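Local coordinates for phosphatase YwpJ (Bacillus subtilis, PDB 1NRW), which removes phosphate from phosphorylated five- and six-carbon sugars and nucleoside monophosphates in vitro, and more weakly from FMN, with magnesium as cofactor, at residues Gly13-Ser18 against Ser53-Leu58. Residues are numbered along the deposited sequence; the frame is centred on the assembly and turned at random.
Sequences GTLLNS and SIFEPL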
ATOM      1  N   GLY A  13      -6.881   2.322   5.423  1.00 10.57           N
ATOM      2  CA  GLY A  13      -6.826   2.448   6.872  1.00 10.51           C
ATOM      3  C   GLY A  13      -6.235   3.733   7.420  1.00 12.12           C
ATOM      4  O   GLY A  13      -6.116   3.899   8.637  1.00 12.73           O
ATOM      5  N   THR A  14      -5.880   4.649   6.528  1.00 11.40           N
ATOM      6  CA  THR A  14      -5.267   5.908   6.933  1.00 10.48           C
ATOM      7  C   THR A  14      -5.994   7.065   6.254  1.00 11.35           C
ATOM      8  O   THR A  14      -6.865   7.691   6.870  1.00 11.89           O
ATOM      9  CB  THR A  14      -3.758   5.869   6.580  1.00 10.69           C
ATOM     10  OG1 THR A  14      -3.143   4.811   7.331  1.00 12.50           O
ATOM     11  CG2 THR A  14      -3.057   7.185   6.917  1.00 11.92           C
ATOM     12  N   LEU A  15      -5.662   7.353   4.995  1.00 10.98           N
ATOM     13  CA  LEU A  15      -6.353   8.427   4.284  1.00 11.54           C
ATOM     14  C   LEU A  15      -7.802   8.007   4.041  1.00 12.62           C
ATOM     15  O   LEU A  15      -8.727   8.821   4.130  1.00 13.63           O
ATOM     16  CB  LEU A  15      -5.684   8.719   2.935  1.00 12.26           C
ATOM     17  CG  LEU A  15      -6.333   9.843   2.114  1.00 11.52           C
ATOM     18  CD1 LEU A  15      -6.171  11.172   2.855  1.00 12.98           C
ATOM     19  CD2 LEU A  15      -5.687   9.920   0.732  1.00 13.25           C
ATOM     20  N   LEU A  16      -8.000   6.732   3.723  1.00 11.38           N
ATOM     21  CA  LEU A  16      -9.347   6.231   3.471  1.00 13.34           C
ATOM     22  C   LEU A  16     -10.043   5.808   4.755  1.00 13.26           C
ATOM     23  O   LEU A  16      -9.414   5.237   5.649  1.00 12.89           O
ATOM     24  CB  LEU A  16      -9.292   5.028   2.527  1.00 13.85           C
ATOM     25  CG  LEU A  16      -8.657   5.294   1.155  1.00 13.98           C
ATOM     26  CD1 LEU A  16      -8.596   3.998   0.368  1.00 14.30           C
ATOM     27  CD2 LEU A  16      -9.460   6.340   0.392  1.00 16.54           C
ATOM     28  N   ASN A  17     -11.340   6.091   4.851  1.00 12.35           N
ATOM     29  CA  ASN A  17     -12.090   5.664   6.020  1.00 12.55           C
ATOM     30  C   ASN A  17     -12.538   4.222   5.783  1.00 13.04           C
ATOM     31  O   ASN A  17     -12.138   3.600   4.790  1.00 13.11           O
ATOM     32  CB  ASN A  17     -13.290   6.588   6.295  1.00 14.42           C
ATOM     33  CG  ASN A  17     -14.326   6.589   5.184  1.00 12.19           C
ATOM     34  OD1 ASN A  17     -14.331   5.737   4.293  1.00 12.48           O
ATOM     35  ND2 ASN A  17     -15.246   7.551   5.256  1.00 14.92           N
ATOM     36  N   SER A  18     -13.367   3.692   6.677  1.00 12.79           N
ATOM     37  CA  SER A  18     -13.819   2.308   6.571  1.00 14.17           C
ATOM     38  C   SER A  18     -14.754   2.025   5.393  1.00 14.74           C
ATOM     39  O   SER A  18     -15.108   0.871   5.134  1.00 15.30           O
ATOM     40  CB  SER A  18     -14.458   1.862   7.892  1.00 13.96           C
ATOM     41  OG  SER A  18     -15.567   2.673   8.234  1.00 17.16           O
ATOM     42  N   SER A  53      -7.977   5.840  -9.508  1.00 18.70           N
ATOM     43  CA  SER A  53      -9.412   5.589  -9.585  1.00 19.04           C
ATOM     44  C   SER A  53     -10.141   6.304  -8.453  1.00 19.38           C
ATOM     45  O   SER A  53     -11.290   6.721  -8.606  1.00 19.46           O
ATOM     46  CB  SER A  53      -9.698   4.087  -9.528  1.00 20.00           C
ATOM     47  OG  SER A  53      -9.199   3.443 -10.688  1.00 24.36           O
ATOM     48  N   ILE A  54      -9.467   6.451  -7.317  1.00 17.29           N
ATOM     49  CA  ILE A  54     -10.058   7.132  -6.169  1.00 18.30           C
ATOM     50  C   ILE A  54      -9.860   8.648  -6.239  1.00 18.19           C
ATOM     51  O   ILE A  54     -10.773   9.418  -5.940  1.00 18.79           O
ATOM     52  CB  ILE A  54      -9.444   6.612  -4.844  1.00 18.17           C
ATOM     53  CG1 ILE A  54      -9.759   5.122  -4.677  1.00 21.36           C
ATOM     54  CG2 ILE A  54      -9.982   7.423  -3.664  1.00 18.19           C
ATOM     55  CD1 ILE A  54      -9.060   4.470  -3.505  1.00 23.69           C
ATOM     56  N   PHE A  55      -8.670   9.071  -6.654  1.00 17.50           N
ATOM     57  CA  PHE A  55      -8.336  10.492  -6.725  1.00 17.60           C
ATOM     58  C   PHE A  55      -8.886  11.262  -7.920  1.00 18.76           C
ATOM     59  O   PHE A  55      -9.251  12.432  -7.792  1.00 18.77           O
ATOM     60  CB  PHE A  55      -6.815  10.666  -6.688  1.00 17.31           C
ATOM     61  CG  PHE A  55      -6.200  10.404  -5.338  1.00 16.82           C
ATOM     62  CD1 PHE A  55      -6.967   9.930  -4.274  1.00 17.04           C
ATOM     63  CD2 PHE A  55      -4.845  10.646  -5.129  1.00 18.51           C
ATOM     64  CE1 PHE A  55      -6.394   9.703  -3.019  1.00 19.07           C
ATOM     65  CE2 PHE A  55      -4.266  10.422  -3.880  1.00 18.35           C
ATOM     66  CZ  PHE A  55      -5.041   9.950  -2.825  1.00 20.19           C
ATOM     67  N   GLU A  56      -8.929  10.616  -9.077  1.00 21.62           N
ATOM     68  CA  GLU A  56      -9.416  11.260 -10.296  1.00 25.54           C
ATOM     69  C   GLU A  56     -10.763  11.971 -10.144  1.00 24.64           C
ATOM     70  O   GLU A  56     -10.882  13.154 -10.460  1.00 24.92           O
ATOM     71  CB  GLU A  56      -9.501  10.237 -11.429  1.00 30.39           C
ATOM     72  CG  GLU A  56      -8.623  10.562 -12.619  1.00 39.71           C
ATOM     73  CD  GLU A  56      -8.955  11.908 -13.227  1.00 43.92           C
ATOM     74  OE1 GLU A  56     -10.118  12.102 -13.647  1.00 47.61           O
ATOM     75  OE2 GLU A  56      -8.053  12.772 -13.287  1.00 47.55           O
ATOM     76  N   PRO A  57     -11.793  11.261  -9.658  1.00 24.96           N
ATOM     77  CA  PRO A  57     -13.119  11.870  -9.486  1.00 24.32           C
ATOM     78  C   PRO A  57     -13.134  13.041  -8.502  1.00 25.38           C
ATOM     79  O   PRO A  57     -14.021  13.897  -8.553  1.00 24.07           O
ATOM     80  CB  PRO A  57     -13.974  10.707  -8.983  1.00 25.47           C
ATOM     81  CG  PRO A  57     -13.272   9.493  -9.525  1.00 27.48           C
ATOM     82  CD  PRO A  57     -11.827   9.833  -9.302  1.00 25.36           C
ATOM     83  N   LEU A  58     -12.154  13.071  -7.603  1.00 21.93           N
ATOM     84  CA  LEU A  58     -12.071  14.130  -6.600  1.00 21.82           C
ATOM     85  C   LEU A  58     -11.152  15.268  -7.009  1.00 21.70           C
ATOM     86  O   LEU A  58     -11.080  16.292  -6.323  1.00 21.92           O
ATOM     87  CB  LEU A  58     -11.578  13.552  -5.274  1.00 19.90           C
ATOM     88  CG  LEU A  58     -12.461  12.481  -4.641  1.00 21.61           C
ATOM     89  CD1 LEU A  58     -11.768  11.939  -3.402  1.00 22.36           C
ATOM     90  CD2 LEU A  58     -13.822  13.074  -4.293  1.00 22.42           C
TER
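Leu-15 and Leu-16 meet Phe-55 and Ile-54 in a small, buried, wholly apolar contact within the Rossmann-like core of the haloacid dehalogenase fold. It joins the short helix 11-15, which directly follows the strand ending in the probable nucleophile Asp-10, to helix 48-55, which lies beyond the neighbouring strand 39-43. No hydrogen bond crosses between the segments, which bury 140 Å² between them, both sides summed. The backbones stay well apart, with the CA atoms of Leu-16 and Ile-54 9.7 Å from each other, and side chains alone bridge the gap. Leu-16 and Ile-54 meet tip to tip, CD1 of Leu-16 lying 3.9 Å from CD1 of Ile-54. In Ile-54 the CG1 branch lies anti to the carbonyl carbon (chi1 -63°) and chi2 is extended at 173°, which carries CD1 outward to its partner.

The metal site is close by: the side chain of Leu-16 lies about 8 Å from the bound calcium ion, and Thr-14 OG1 hydrogen-bonds to OD1 of Asp-240, one of the calcium ligands. Leu-15 also packs on Ile-9 of strand 6-10, and Phe-55 touches Thr-62 in the loop before strand 63-66. The aromatic ring receives Leu-15 at its edge, near the ring plane: the CD2 methyl of Leu-15 sits 3.6 Å from CZ of Phe-55, with CE1 the next nearest ring atom.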